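Local coordinates for protein mite allergen Der p 5 (Dermatophagoides pteronyssinus, PDB 3MQ1) that is an IgE-binding house dust mite allergen that assembles into homodimers and larger oligomers, its physiological role in the mite being unestablished, at residues Y22-E25 / Q26-F30. Sequence-based numbering, arbitrary orientation.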
loop_
_atom_site.group_PDB
_atom_site.type_symbol
_atom_site.label_atom_id
_atom_site.label_comp_id
_atom_site.label_asym_id
_atom_site.label_seq_id
_atom_site.Cartn_x
_atom_site.Cartn_y
_atom_site.Cartn_z
ATOM N N TYR B 22 -1.334 21.453 28.706
ATOM C CA TYR B 22 -1.578 22.614 29.552
ATOM C C TYR B 22 -2.615 23.519 28.900
ATOM O O TYR B 22 -3.423 24.148 29.580
ATOM C CB TYR B 22 -0.278 23.384 29.791
ATOM C CG TYR B 22 -0.407 24.525 30.776
ATOM C CD1 TYR B 22 -0.199 24.322 32.133
ATOM C CD2 TYR B 22 -0.730 25.805 30.347
ATOM C CE1 TYR B 22 -0.313 25.361 33.037
ATOM C CE2 TYR B 22 -0.844 26.851 31.244
ATOM C CZ TYR B 22 -0.636 26.622 32.587
ATOM O OH TYR B 22 -0.749 27.660 33.483
ATOM N N LEU B 23 -2.582 23.576 27.573
ATOM C CA LEU B 23 -3.557 24.344 26.811
ATOM C C LEU B 23 -4.937 23.709 26.939
ATOM O O LEU B 23 -5.930 24.397 27.177
ATOM C CB LEU B 23 -3.150 24.411 25.339
ATOM C CG LEU B 23 -4.091 25.168 24.401
ATOM C CD1 LEU B 23 -4.118 26.648 24.752
ATOM C CD2 LEU B 23 -3.675 24.968 22.953
ATOM N N GLN B 24 -4.985 22.391 26.778
ATOM C CA GLN B 24 -6.232 21.643 26.892
ATOM C C GLN B 24 -6.902 21.896 28.237
ATOM O O GLN B 24 -8.125 22.015 28.320
ATOM C CB GLN B 24 -5.973 20.146 26.705
ATOM C CG GLN B 24 -7.199 19.267 26.910
ATOM C CD GLN B 24 -8.273 19.505 25.867
ATOM O OE1 GLN B 24 -8.036 20.155 24.849
ATOM N NE2 GLN B 24 -9.465 18.973 26.115
ATOM N N GLU B 25 -6.095 21.980 29.289
ATOM C CA GLU B 25 -6.613 22.224 30.630
ATOM C C GLU B 25 -7.137 23.649 30.761
ATOM O O GLU B 25 -8.150 23.890 31.419
ATOM C CB GLU B 25 -5.535 21.949 31.681
ATOM C CG GLU B 25 -4.917 20.562 31.583
ATOM C CD GLU B 25 -5.947 19.452 31.690
ATOM O OE1 GLU B 25 -7.012 19.680 32.303
ATOM O OE2 GLU B 25 -5.689 18.349 31.166
ATOM N N GLN B 26 -6.443 24.591 30.130
ATOM C CA GLN B 26 -6.885 25.981 30.104
ATOM C C GLN B 26 -8.281 26.078 29.502
ATOM O O GLN B 26 -9.154 26.762 30.037
ATOM C CB GLN B 26 -5.910 26.839 29.295
ATOM C CG GLN B 26 -4.550 27.026 29.946
ATOM C CD GLN B 26 -3.561 27.723 29.032
ATOM O OE1 GLN B 26 -3.505 27.444 27.834
ATOM N NE2 GLN B 26 -2.772 28.630 29.594
ATOM N N ILE B 27 -8.482 25.386 28.384
ATOM C CA ILE B 27 -9.775 25.368 27.712
ATOM C C ILE B 27 -10.848 24.771 28.616
ATOM O O ILE B 27 -11.980 25.251 28.655
ATOM C CB ILE B 27 -9.712 24.566 26.398
ATOM C CG1 ILE B 27 -8.623 25.130 25.482
ATOM C CG2 ILE B 27 -11.063 24.579 25.698
ATOM C CD1 ILE B 27 -8.474 24.382 24.176
ATOM N N ASN B 28 -10.480 23.721 29.344
ATOM C CA ASN B 28 -11.402 23.065 30.266
ATOM C C ASN B 28 -11.899 24.012 31.353
ATOM O O ASN B 28 -13.096 24.277 31.457
ATOM C CB ASN B 28 -10.745 21.837 30.900
ATOM C CG ASN B 28 -10.426 20.757 29.886
ATOM O OD1 ASN B 28 -10.742 20.886 28.703
ATOM N ND2 ASN B 28 -9.800 19.680 30.345
ATOM N N HIS B 29 -10.972 24.519 32.158
ATOM C CA HIS B 29 -11.309 25.443 33.236
ATOM C C HIS B 29 -12.065 26.659 32.713
ATOM O O HIS B 29 -12.931 27.205 33.399
ATOM C CB HIS B 29 -10.048 25.888 33.978
ATOM C CG HIS B 29 -10.289 26.979 34.974
ATOM N ND1 HIS B 29 -10.808 26.743 36.229
ATOM C CD2 HIS B 29 -10.080 28.316 34.899
ATOM C CE1 HIS B 29 -10.909 27.885 36.884
ATOM N NE2 HIS B 29 -10.474 28.855 36.100
ATOM N N PHE B 30 -11.732 27.081 31.498
ATOM C CA PHE B 30 -12.395 28.222 30.878
ATOM C C PHE B 30 -13.902 28.006 30.797
ATOM O O PHE B 30 -14.684 28.899 31.123
ATOM C CB PHE B 30 -11.823 28.482 29.482
ATOM C CG PHE B 30 -12.573 29.525 28.704
ATOM C CD1 PHE B 30 -12.297 30.871 28.877
ATOM C CD2 PHE B 30 -13.554 29.158 27.798
ATOM C CE1 PHE B 30 -12.987 31.832 28.163
ATOM C CE2 PHE B 30 -14.247 30.115 27.081
ATOM C CZ PHE B 30 -13.962 31.453 27.263
#
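Tyr22, Leu23, Gln24 and Glu25 each accept, through the backbone O, a hydrogen bond from the N of the residue four places on, the regular i to i+4 pattern of an alpha-helix, which the bond from Ile27 N to Leu23 O (3.0 Å) illustrates. Side chains three or four places apart lie on the same side of the helix and can touch: Tyr22-Gln26 and Leu23-Ile27 are i, i+4 pairs, Leu23-Gln26 and Glu25-Asn28 i, i+3. Gln26 has the widest contact with the preceding turn. With CG anti to its own carbonyl carbon (chi1 -69°) and the chain extended beyond, it runs back along the helix. Its NE2 meets the Tyr22 ring at the edge, near the ring plane, 3.1 Å from CE2, amide and ring planes being turned 61° apart. Gln26 OE1 faces Leu23, 3.2 Å from its CD1. Leu23 CG and Ile27 CD1 approach to only 4.5 Å, a loose pairing. Two side chains approach different ends of the Asn28 amide, both nearly perpendicular to its plane: Glu25 OE1 is 3.4 Å from ND2, and Gln24 NE2 comes within 3.5 Å of OD1 without a hydrogen bond. In this first helix of a three-helix bundle, residues 22-24 fall within an immunodominant conformational IgE-binding epitope region. Buried Leu23 packs on Glu45 and Met46 of helix 36-63, Gln26 NE2 makes a weak hydrogen bond to Glu45, and buried Ile27 meets Glu94, Arg97 and Val98 of helix 71-99.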